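Tyrosyl-tRNA synthetase (Archaeoglobus fulgidus, PDB 2CYB) probably catalyses the ATP-dependent attachment of tyrosine to tRNA(Tyr), working as a homodimeric class I aminoacyl-tRNA synthetase. Local coordinates at residues Gly38-Gly43 with Met156-Met161; Ala71-Tyr76 with Glu114-Arg119; Arg136-Met141 with Glu149-Ser154; Ile166-Val171 with Leu194-Pro199. All coordinates share one frame; numbering follows the deposited sequence.

The four contacts illustrate how chemistry follows place in a Rossmann-type catalytic domain. Interactions 1 and 2 meet at the bound tyrosine: the first is a single short hydrogen bond across the amino-group end of the substrate, the second a buried, water-bridged contact beneath its ring. Interaction 3 lies farther out, where an arginine rests against a proline near two exposed acids, one of them poorly ordered. Interaction 4 is mainly apolar and partly buried. Helix 154-168 serves both interactions 1 and 4, whose centres are about 17 Å apart, while helix 134-140, the one before it, carries interaction 3. Interactions 1, 2 and 3 all touch the second subunit; interaction 4 does not.

Interaction 1 (Gly38-Gly43 with Met156-Met161); sequences GYEPSG and MIYPLM. With TYR (tyrosine), chain C.
Tyr-158 and Glu-40 reach toward each other from backbones whose CA atoms stand 11.2 Å apart, a distance their two long side chains span, and they carry this contact by themselves. The bond between them is a short hydrogen bond: Tyr-158 OH donates to Glu-40 OE1 at 2.6 Å. The acceptor uses its anti lone pair, the one turned away from OE2, and the carboxylate lies near the plane of the phenol at its rim, its own plane turned 66° from the ring. An extended Glu-40 chain beyond CG and a Tyr-158 ring with CG anti to the backbone N (chi1 -176°) bring the two ends together.

A second polar link runs to the substrate. The amino N of the bound tyrosine donates to Tyr-158 OH at 2.8 Å, also from the ring edge, so the hydroxyl accepts a hydrogen bond from the ligand and donates one to the glutamate. With one bond donated and one accepted, the rotation of the hydroxyl is probably set, and Glu-40 acts as a second-shell residue behind a tyrosine-binding one. Its other oxygen, OE2, is held in a salt bridge with Lys-80.

Van der Waals contact is made by the substrate ring, whose CD2 lies 3.3 Å from Gly-38 O.

In the fold, Gly-38 ends the parallel strand 34-39 together with Tyr-39, and the chain then enters the 'HIGH' region at Pro-41. Tyr-158 projects from helix 154-168, with Met-141 and Val-144 packed against its side chain and His-74 of helix 72-77 meeting it edge-to-face.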
# COMPACT_ATOMS: atom_id res chain seq x y z
N GLY A 38 4.90 -18.55 -7.09
CA GLY A 38 5.50 -17.80 -6.01
C GLY A 38 5.08 -18.43 -4.71
O GLY A 38 3.96 -18.93 -4.60
N TYR A 39 5.97 -18.42 -3.72
CA TYR A 39 5.66 -18.99 -2.42
C TYR A 39 6.10 -18.09 -1.27
O TYR A 39 7.23 -17.60 -1.26
CB TYR A 39 6.38 -20.33 -2.21
CG TYR A 39 6.08 -21.41 -3.22
CD1 TYR A 39 6.90 -21.59 -4.34
CD2 TYR A 39 5.00 -22.28 -3.04
CE1 TYR A 39 6.67 -22.62 -5.25
CE2 TYR A 39 4.76 -23.32 -3.95
CZ TYR A 39 5.60 -23.48 -5.05
OH TYR A 39 5.38 -24.50 -5.95
N GLU A 40 5.21 -17.87 -0.30
CA GLU A 40 5.60 -17.10 0.88
C GLU A 40 6.44 -18.12 1.65
O GLU A 40 5.98 -19.22 1.90
CB GLU A 40 4.39 -16.74 1.74
CG GLU A 40 3.38 -15.83 1.10
CD GLU A 40 2.27 -15.45 2.07
OE1 GLU A 40 1.19 -15.04 1.60
OE2 GLU A 40 2.48 -15.56 3.29
N PRO A 41 7.69 -17.78 2.01
CA PRO A 41 8.49 -18.76 2.75
C PRO A 41 7.72 -19.34 3.94
O PRO A 41 7.19 -18.59 4.77
CB PRO A 41 9.72 -17.96 3.17
CG PRO A 41 9.88 -17.01 2.01
CD PRO A 41 8.46 -16.55 1.77
N SER A 42 7.64 -20.66 4.02
CA SER A 42 6.92 -21.34 5.10
C SER A 42 7.80 -22.36 5.81
O SER A 42 8.49 -23.15 5.18
CB SER A 42 5.68 -22.04 4.54
OG SER A 42 5.04 -22.82 5.53
N GLY A 43 7.75 -22.33 7.14
CA GLY A 43 8.55 -23.27 7.91
C GLY A 43 8.18 -24.71 7.58
O GLY A 43 9.00 -25.62 7.71
N MET A 156 -3.18 -5.17 1.37
CA MET A 156 -3.85 -4.57 0.22
C MET A 156 -2.81 -4.23 -0.86
O MET A 156 -3.16 -4.05 -2.03
CB MET A 156 -4.62 -3.32 0.64
CG MET A 156 -5.66 -3.57 1.71
SD MET A 156 -6.99 -4.70 1.16
CE MET A 156 -6.42 -6.28 1.85
N ILE A 157 -1.55 -4.12 -0.45
CA ILE A 157 -0.45 -3.84 -1.38
C ILE A 157 -0.02 -5.17 -2.01
O ILE A 157 0.34 -5.23 -3.18
CB ILE A 157 0.76 -3.24 -0.63
CG1 ILE A 157 0.41 -1.86 -0.09
CG2 ILE A 157 1.97 -3.17 -1.57
CD1 ILE A 157 1.46 -1.31 0.87
N TYR A 158 -0.08 -6.23 -1.20
CA TYR A 158 0.28 -7.61 -1.57
C TYR A 158 -0.17 -8.07 -2.97
O TYR A 158 0.65 -8.52 -3.77
CB TYR A 158 -0.26 -8.54 -0.46
CG TYR A 158 0.05 -10.01 -0.55
CD1 TYR A 158 0.78 -10.66 0.45
CD2 TYR A 158 -0.45 -10.78 -1.60
CE1 TYR A 158 0.99 -12.04 0.42
CE2 TYR A 158 -0.25 -12.15 -1.65
CZ TYR A 158 0.47 -12.78 -0.65
OH TYR A 158 0.68 -14.13 -0.73
N PRO A 159 -1.48 -7.97 -3.30
CA PRO A 159 -1.93 -8.41 -4.63
C PRO A 159 -1.32 -7.64 -5.79
O PRO A 159 -1.04 -8.21 -6.84
CB PRO A 159 -3.45 -8.27 -4.56
CG PRO A 159 -3.62 -7.09 -3.62
CD PRO A 159 -2.60 -7.40 -2.53
N LEU A 160 -1.13 -6.34 -5.60
CA LEU A 160 -0.54 -5.52 -6.64
C LEU A 160 0.87 -6.01 -6.96
O LEU A 160 1.27 -6.10 -8.12
CB LEU A 160 -0.49 -4.06 -6.20
CG LEU A 160 -1.78 -3.48 -5.62
CD1 LEU A 160 -1.57 -2.00 -5.31
CD2 LEU A 160 -2.93 -3.66 -6.61
N MET A 161 1.62 -6.32 -5.91
CA MET A 161 2.99 -6.78 -6.07
C MET A 161 3.04 -8.15 -6.71
O MET A 161 3.94 -8.43 -7.48
CB MET A 161 3.70 -6.80 -4.72
CG MET A 161 4.11 -5.41 -4.25
SD MET A 161 4.96 -5.48 -2.67
CE MET A 161 6.35 -6.57 -3.05
N TYR C . -0.07 -15.45 -3.13
CA TYR C . 0.68 -16.73 -3.14
C TYR C . 0.15 -17.69 -2.08
O TYR C . 0.69 -18.81 -1.98
CB TYR C . 2.17 -16.45 -2.93
CG TYR C . 2.74 -15.61 -4.05
CD1 TYR C . 3.38 -14.39 -3.78
CD2 TYR C . 2.64 -16.03 -5.38
CE1 TYR C . 3.90 -13.62 -4.83
CE2 TYR C . 3.15 -15.28 -6.42
CZ TYR C . 3.78 -14.07 -6.14
OH TYR C . 4.31 -13.34 -7.18
OXT TYR C . -0.81 -17.32 -1.37

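Interaction 2 (Ala71-Tyr76 with Glu114-Arg119); sequences ADIHAY and EYQLSR. With TYR (tyrosine), chain C.
Ile-73, in the first turn of helix 72-77, comes to within 7.8 Å of Gln-116, CA to CA, where the facing loop makes a type I turn from Tyr-115 to Ser-118. Gln-116 reaches in with an extended chain, and its amide end is shared between two helix residues. OE1 sits against the flank of Ile-73, 3.3 Å from CG1, as the two side chains pass in opposite directions. NE2 comes to the edge of the His-74 ring, in its plane and 3.5 Å from CE1, the amide turned 49° from the ring; its hydrogen bond goes to Asp-165 OD2, a residue of the tyrosine site.

An ordered water makes the polar connection. It donates to Gln-116 OE1 at 2.6 Å, accepts from His-74 N, and lies 2.8 Å from His-74 ND1 in the plane of the imidazole. In this Rossmann-type fold, strands 65-70 and 108-111 are neighbouring parallel strands, and the two segments follow their C-terminal ends, the usual place for a substrate site; Ala-71 is the N-cap of the helix.

His-74 turns a face to the substrate, whose CE1 stands 3.5 Å above the imidazole plane, over the middle of the ring, while Ala-71 CB touches CD1 of the same substrate ring at 3.7 Å. Replacing the histidine by an alanine would probably take the floor from under the substrate ring and leave the water without its ND1 partner. Tyr-115 O accepts from both Ser-118 N and Ser-118 OG, which holds the turn closed, and Ile-73 packs on Leu-126 of the second subunit.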
# COMPACT_ATOMS: atom_id res chain seq x y z
N ALA A 71 8.89 -15.57 -2.28
CA ALA A 71 8.34 -14.24 -2.00
C ALA A 71 8.48 -13.79 -0.56
O ALA A 71 7.50 -13.75 0.18
CB ALA A 71 6.85 -14.22 -2.41
N ASP A 72 9.70 -13.42 -0.16
CA ASP A 72 9.94 -13.01 1.22
C ASP A 72 9.22 -11.73 1.64
O ASP A 72 8.75 -11.64 2.76
CB ASP A 72 11.45 -12.87 1.49
CG ASP A 72 12.16 -11.98 0.48
OD1 ASP A 72 13.33 -11.62 0.75
OD2 ASP A 72 11.59 -11.67 -0.59
N ILE A 73 9.14 -10.75 0.75
CA ILE A 73 8.45 -9.51 1.08
C ILE A 73 6.95 -9.81 1.25
O ILE A 73 6.31 -9.30 2.16
CB ILE A 73 8.63 -8.45 -0.01
CG1 ILE A 73 10.12 -8.15 -0.20
CG2 ILE A 73 7.87 -7.18 0.37
CD1 ILE A 73 10.82 -7.70 1.05
N HIS A 74 6.40 -10.65 0.38
CA HIS A 74 4.99 -11.01 0.49
C HIS A 74 4.70 -11.67 1.84
O HIS A 74 3.69 -11.38 2.49
CB HIS A 74 4.56 -11.94 -0.64
CG HIS A 74 4.27 -11.23 -1.92
ND1 HIS A 74 5.27 -10.83 -2.79
CD2 HIS A 74 3.11 -10.79 -2.46
CE1 HIS A 74 4.73 -10.18 -3.81
NE2 HIS A 74 3.42 -10.14 -3.63
N ALA A 75 5.60 -12.57 2.25
CA ALA A 75 5.47 -13.26 3.52
C ALA A 75 5.45 -12.22 4.65
O ALA A 75 4.70 -12.34 5.62
CB ALA A 75 6.63 -14.24 3.71
N TYR A 76 6.29 -11.20 4.52
CA TYR A 76 6.35 -10.16 5.53
C TYR A 76 5.03 -9.40 5.58
O TYR A 76 4.47 -9.15 6.65
CB TYR A 76 7.47 -9.18 5.22
CG TYR A 76 7.56 -8.07 6.24
CD1 TYR A 76 8.20 -8.28 7.46
CD2 TYR A 76 7.00 -6.83 6.00
CE1 TYR A 76 8.28 -7.27 8.42
CE2 TYR A 76 7.06 -5.81 6.94
CZ TYR A 76 7.71 -6.04 8.15
OH TYR A 76 7.80 -5.04 9.08
N GLU A 114 15.11 -9.27 -4.04
CA GLU A 114 16.14 -9.02 -5.05
C GLU A 114 15.78 -7.90 -6.02
O GLU A 114 16.67 -7.24 -6.58
CB GLU A 114 16.41 -10.28 -5.87
CG GLU A 114 17.24 -11.36 -5.21
CD GLU A 114 17.45 -12.55 -6.14
OE1 GLU A 114 17.72 -12.33 -7.34
OE2 GLU A 114 17.37 -13.71 -5.67
N TYR A 115 14.49 -7.70 -6.25
CA TYR A 115 14.05 -6.67 -7.19
C TYR A 115 12.81 -5.89 -6.75
O TYR A 115 12.50 -4.86 -7.33
CB TYR A 115 13.74 -7.31 -8.54
CG TYR A 115 12.57 -8.28 -8.48
CD1 TYR A 115 12.75 -9.60 -8.07
CD2 TYR A 115 11.28 -7.85 -8.78
CE1 TYR A 115 11.67 -10.48 -7.97
CE2 TYR A 115 10.18 -8.72 -8.69
CZ TYR A 115 10.39 -10.03 -8.29
OH TYR A 115 9.31 -10.90 -8.20
N GLN A 116 12.09 -6.37 -5.74
CA GLN A 116 10.87 -5.69 -5.31
C GLN A 116 11.05 -4.35 -4.59
O GLN A 116 10.07 -3.70 -4.24
CB GLN A 116 10.01 -6.63 -4.46
CG GLN A 116 9.55 -7.84 -5.26
CD GLN A 116 8.86 -8.90 -4.41
OE1 GLN A 116 9.18 -9.08 -3.23
NE2 GLN A 116 7.92 -9.60 -5.01
N LEU A 117 12.30 -3.94 -4.36
CA LEU A 117 12.55 -2.66 -3.71
C LEU A 117 13.25 -1.72 -4.69
O LEU A 117 13.63 -0.60 -4.33
CB LEU A 117 13.43 -2.84 -2.47
CG LEU A 117 12.83 -3.59 -1.28
CD1 LEU A 117 13.84 -3.65 -0.15
CD2 LEU A 117 11.55 -2.89 -0.81
N SER A 118 13.41 -2.18 -5.93
CA SER A 118 14.06 -1.37 -6.96
C SER A 118 13.15 -0.21 -7.38
O SER A 118 11.93 -0.32 -7.30
CB SER A 118 14.42 -2.23 -8.17
OG SER A 118 13.27 -2.57 -8.93
N ARG A 119 13.75 0.89 -7.83
CA ARG A 119 12.98 2.06 -8.23
C ARG A 119 11.91 1.79 -9.28
O ARG A 119 10.79 2.29 -9.18
CB ARG A 119 13.90 3.16 -8.74
CG ARG A 119 13.16 4.42 -9.16
CD ARG A 119 13.92 5.20 -10.21
NE ARG A 119 13.22 6.42 -10.59
CZ ARG A 119 13.11 7.49 -9.81
NH1 ARG A 119 12.44 8.56 -10.23
NH2 ARG A 119 13.67 7.49 -8.61
N TYR C . -0.07 -15.45 -3.13
CA TYR C . 0.68 -16.73 -3.14
C TYR C . 0.15 -17.69 -2.08
O TYR C . 0.69 -18.81 -1.98
CB TYR C . 2.17 -16.45 -2.93
CG TYR C . 2.74 -15.61 -4.05
CD1 TYR C . 3.38 -14.39 -3.78
CD2 TYR C . 2.64 -16.03 -5.38
CE1 TYR C . 3.90 -13.62 -4.83
CE2 TYR C . 3.15 -15.28 -6.42
CZ TYR C . 3.78 -14.07 -6.14
OH TYR C . 4.31 -13.34 -7.18
OXT TYR C . -0.81 -17.32 -1.37
O HOH W 1 7.95 -11.13 -2.13

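Interaction 3 (Arg136-Met141 with Glu149-Ser154); sequences RARRSM and EDPMVS
Arg-138 reaches from helix 134-140 to Pro-151, the two side chains crossing at about a right angle. From CB the chain leaves with CG anti to the backbone N (chi1 -166°) and stays extended through CD to NE, which carries the charged end away from the helix toward the loop. At CZ the first close neighbour is Pro-151 CD, at 3.9 Å; Pro-151 CG lies over one face of the guanidinium, offset to its rim. NH1 turns to the chain just before the loop segment and hydrogen-bonds to Lys-148 O. NH2 goes farthest across: it lies 3.2 Å from Pro-151 CD and has Asp-150 N at the edge of the plane, 3.7 Å off. Glu-149 OE2 is near as well, 4.1 Å from NH2, but well out of the guanidinium plane, and no N-H is aimed at it.

On the proline side the loop turns to the second subunit, to which Pro-151, Val-153 and Ser-154 make backbone hydrogen bonds. Chemically, then, the arginine is anchored to a main-chain carbonyl and rests on an apolar ring, whereas poorly ordered Glu-149 probably contributes only a diffuse attraction between opposite charges.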
# COMPACT_ATOMS: atom_id res chain seq x y z
N ARG A 136 -11.46 -3.95 -5.18
CA ARG A 136 -10.94 -5.03 -6.01
C ARG A 136 -9.75 -5.71 -5.33
O ARG A 136 -9.63 -6.93 -5.33
CB ARG A 136 -10.52 -4.47 -7.38
CG ARG A 136 -10.08 -5.51 -8.41
CD ARG A 136 -11.26 -6.25 -9.02
NE ARG A 136 -10.86 -7.20 -10.06
CZ ARG A 136 -10.29 -6.87 -11.22
NH1 ARG A 136 -9.97 -7.82 -12.09
NH2 ARG A 136 -10.04 -5.60 -11.51
N ALA A 137 -8.87 -4.90 -4.73
CA ALA A 137 -7.71 -5.44 -4.05
C ALA A 137 -8.11 -6.28 -2.85
O ALA A 137 -7.61 -7.40 -2.65
CB ALA A 137 -6.80 -4.30 -3.61
N ARG A 138 -9.01 -5.75 -2.04
CA ARG A 138 -9.47 -6.45 -0.85
C ARG A 138 -10.12 -7.78 -1.23
O ARG A 138 -9.85 -8.81 -0.60
CB ARG A 138 -10.46 -5.58 -0.08
CG ARG A 138 -10.75 -6.07 1.33
CD ARG A 138 -11.85 -5.23 1.96
NE ARG A 138 -11.88 -5.33 3.42
CZ ARG A 138 -11.87 -6.47 4.10
NH1 ARG A 138 -11.83 -7.63 3.47
NH2 ARG A 138 -11.93 -6.44 5.43
N ARG A 139 -10.97 -7.76 -2.25
CA ARG A 139 -11.63 -8.99 -2.66
C ARG A 139 -10.67 -10.03 -3.22
O ARG A 139 -10.87 -11.23 -3.04
CB ARG A 139 -12.75 -8.69 -3.68
CG ARG A 139 -13.94 -7.98 -3.06
CD ARG A 139 -15.15 -7.85 -4.00
NE ARG A 139 -15.17 -6.59 -4.74
CZ ARG A 139 -14.65 -6.42 -5.95
NH1 ARG A 139 -14.73 -5.23 -6.54
NH2 ARG A 139 -14.08 -7.43 -6.59
N SER A 140 -9.60 -9.59 -3.89
CA SER A 140 -8.64 -10.54 -4.44
C SER A 140 -7.91 -11.28 -3.32
O SER A 140 -7.42 -12.40 -3.52
CB SER A 140 -7.61 -9.81 -5.32
OG SER A 140 -6.65 -9.13 -4.53
N MET A 141 -7.85 -10.67 -2.15
CA MET A 141 -7.14 -11.25 -1.02
C MET A 141 -8.00 -12.07 -0.05
O MET A 141 -7.48 -12.56 0.95
CB MET A 141 -6.43 -10.15 -0.24
CG MET A 141 -5.28 -9.49 -0.99
SD MET A 141 -3.97 -10.67 -1.22
CE MET A 141 -3.40 -10.80 0.43
N GLU A 149 -10.85 -10.45 7.88
CA GLU A 149 -11.55 -9.27 8.37
C GLU A 149 -10.52 -8.32 8.98
O GLU A 149 -9.50 -8.77 9.51
CB GLU A 149 -12.58 -9.68 9.43
CG GLU A 149 -13.82 -8.80 9.49
CD GLU A 149 -14.75 -9.01 8.31
OE1 GLU A 149 -15.24 -10.15 8.13
OE2 GLU A 149 -15.00 -8.04 7.57
N ASP A 150 -10.77 -7.02 8.90
CA ASP A 150 -9.87 -6.01 9.45
C ASP A 150 -8.40 -6.26 9.09
O ASP A 150 -7.55 -6.42 9.95
CB ASP A 150 -10.04 -5.97 10.97
CG ASP A 150 -11.47 -5.67 11.38
OD1 ASP A 150 -11.77 -5.76 12.59
OD2 ASP A 150 -12.29 -5.33 10.50
N PRO A 151 -8.09 -6.28 7.78
CA PRO A 151 -6.71 -6.52 7.35
C PRO A 151 -5.79 -5.31 7.55
O PRO A 151 -6.25 -4.20 7.88
CB PRO A 151 -6.88 -6.85 5.88
CG PRO A 151 -7.99 -5.92 5.48
CD PRO A 151 -8.98 -6.09 6.63
N MET A 152 -4.50 -5.52 7.34
CA MET A 152 -3.51 -4.45 7.45
C MET A 152 -3.36 -3.85 6.05
O MET A 152 -3.71 -4.51 5.06
CB MET A 152 -2.16 -5.01 7.91
CG MET A 152 -2.23 -5.91 9.12
SD MET A 152 -3.06 -5.05 10.48
CE MET A 152 -1.94 -3.89 10.85
N VAL A 153 -2.86 -2.62 5.95
CA VAL A 153 -2.68 -2.03 4.63
C VAL A 153 -1.71 -2.90 3.82
O VAL A 153 -1.83 -3.00 2.60
CB VAL A 153 -2.12 -0.57 4.71
CG1 VAL A 153 -1.90 -0.02 3.29
CG2 VAL A 153 -3.10 0.33 5.47
N SER A 154 -0.77 -3.54 4.51
CA SER A 154 0.20 -4.38 3.82
C SER A 154 -0.47 -5.47 3.00
O SER A 154 0.03 -5.87 1.96
CB SER A 154 1.18 -5.01 4.81
OG SER A 154 0.50 -5.82 5.76

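Interaction 4 (Ile166-Val171 with Leu194-Pro199); sequences IAHLGV and LGYSSP
Ala-167 and Tyr-196 form the close half of this contact. The methyl group of the alanine sits over a face of the phenol as a CH-pi contact, CB 3.7 Å from the ring centroid and 20° from its normal, with CG of the ring at 3.5 Å. Leu-194 O, from the same loop as the tyrosine, lies 3.5 Å above the opposite face, so the ring is sandwiched between the helix and its own chain. Beside it, in the interior, Ile-166 CG2 presses on Pro-199 CB at 3.5 Å; CD1 of the isoleucine also meets Pro-199 CG. With CG2 anti to the backbone N, that branch is the one set against Pro-199 CB; Ile-166 also packs on Tyr-36, which binds the tyrosine substrate.

Helix 154-168 ends in a Schellman motif at Gly-170, whose positive phi lets the chain turn into strand 173-177, and the partner loop, after helix 181-190, enters the adjacent parallel strand 200-204. Strand 173-177, helix 181-190 and strand 200-204 form a beta-alpha-beta crossover of the Rossmann-type sheet, and the contact ties its last loop to the helix before it.

Toward solvent the fit is looser. His-168 and Tyr-196 cross at a slant, ring planes 55° apart and centroids 5.8 Å from each other, and the closest pair, His-168 NE2 and Tyr-196 OH, is 3.6 Å apart. Each of these polar ends hydrogen-bonds instead to Asp-124 OD1 of helix 119-131. A leucine in place of Tyr-196 would probably leave that carboxylate without one of its partners and strip the Ala-167 methyl of its flat aromatic cover. His-168 also has Tyr-121 set edge-to-face to its ring.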
# COMPACT_ATOMS: atom_id res chain seq x y z
N ILE A 166 4.74 -11.02 -12.03
CA ILE A 166 4.57 -11.70 -13.31
C ILE A 166 5.31 -10.92 -14.40
O ILE A 166 6.08 -11.49 -15.18
CB ILE A 166 3.07 -11.82 -13.68
CG1 ILE A 166 2.36 -12.75 -12.68
CG2 ILE A 166 2.92 -12.36 -15.10
CD1 ILE A 166 0.85 -12.72 -12.78
N ALA A 167 5.09 -9.61 -14.44
CA ALA A 167 5.73 -8.76 -15.44
C ALA A 167 7.23 -8.62 -15.24
O ALA A 167 8.01 -8.76 -16.19
CB ALA A 167 5.09 -7.39 -15.44
N HIS A 168 7.65 -8.35 -14.01
CA HIS A 168 9.07 -8.17 -13.74
C HIS A 168 9.93 -9.43 -13.85
O HIS A 168 11.15 -9.32 -14.02
CB HIS A 168 9.26 -7.48 -12.39
CG HIS A 168 8.93 -6.02 -12.42
ND1 HIS A 168 9.89 -5.04 -12.39
CD2 HIS A 168 7.74 -5.38 -12.54
CE1 HIS A 168 9.32 -3.85 -12.49
NE2 HIS A 168 8.01 -4.03 -12.58
N LEU A 169 9.32 -10.60 -13.75
CA LEU A 169 10.07 -11.85 -13.88
C LEU A 169 9.97 -12.37 -15.32
O LEU A 169 10.48 -13.45 -15.64
CB LEU A 169 9.53 -12.90 -12.90
CG LEU A 169 9.75 -12.60 -11.41
CD1 LEU A 169 8.95 -13.58 -10.56
CD2 LEU A 169 11.24 -12.68 -11.08
N GLY A 170 9.33 -11.59 -16.19
CA GLY A 170 9.18 -11.98 -17.59
C GLY A 170 8.45 -13.30 -17.73
O GLY A 170 8.79 -14.13 -18.57
N VAL A 171 7.41 -13.47 -16.93
CA VAL A 171 6.62 -14.69 -16.93
C VAL A 171 5.51 -14.69 -17.98
O VAL A 171 4.80 -13.70 -18.16
CB VAL A 171 6.03 -14.93 -15.51
CG1 VAL A 171 4.96 -16.01 -15.54
CG2 VAL A 171 7.15 -15.32 -14.57
N LEU A 194 0.04 -0.86 -17.67
CA LEU A 194 1.39 -0.45 -17.31
C LEU A 194 2.37 -0.84 -18.41
O LEU A 194 3.58 -0.80 -18.22
CB LEU A 194 1.80 -1.08 -15.98
CG LEU A 194 1.30 -0.34 -14.73
CD1 LEU A 194 -0.22 -0.34 -14.69
CD2 LEU A 194 1.85 -1.00 -13.48
N GLY A 195 1.83 -1.22 -19.56
CA GLY A 195 2.67 -1.60 -20.68
C GLY A 195 3.20 -3.02 -20.65
O GLY A 195 4.18 -3.32 -21.32
N TYR A 196 2.57 -3.90 -19.88
CA TYR A 196 3.00 -5.30 -19.81
C TYR A 196 1.94 -6.21 -20.40
O TYR A 196 0.77 -5.85 -20.46
CB TYR A 196 3.29 -5.70 -18.37
CG TYR A 196 4.34 -4.85 -17.69
CD1 TYR A 196 4.00 -4.03 -16.61
CD2 TYR A 196 5.66 -4.86 -18.12
CE1 TYR A 196 4.96 -3.26 -15.97
CE2 TYR A 196 6.64 -4.09 -17.48
CZ TYR A 196 6.27 -3.29 -16.41
OH TYR A 196 7.22 -2.53 -15.77
N SER A 197 2.34 -7.41 -20.82
CA SER A 197 1.37 -8.33 -21.41
C SER A 197 0.52 -9.04 -20.37
O SER A 197 0.93 -9.23 -19.22
CB SER A 197 2.10 -9.35 -22.29
OG SER A 197 3.15 -9.99 -21.57
N SER A 198 -0.69 -9.42 -20.77
CA SER A 198 -1.60 -10.13 -19.89
C SER A 198 -1.08 -11.57 -19.85
O SER A 198 -0.87 -12.19 -20.89
CB SER A 198 -3.02 -10.08 -20.46
OG SER A 198 -3.94 -10.72 -19.60
N PRO A 199 -0.86 -12.11 -18.64
CA PRO A 199 -0.35 -13.48 -18.52
C PRO A 199 -1.37 -14.59 -18.69
O PRO A 199 -2.56 -14.42 -18.42
CB PRO A 199 0.25 -13.49 -17.12
CG PRO A 199 -0.75 -12.66 -16.37
CD PRO A 199 -0.97 -11.48 -17.31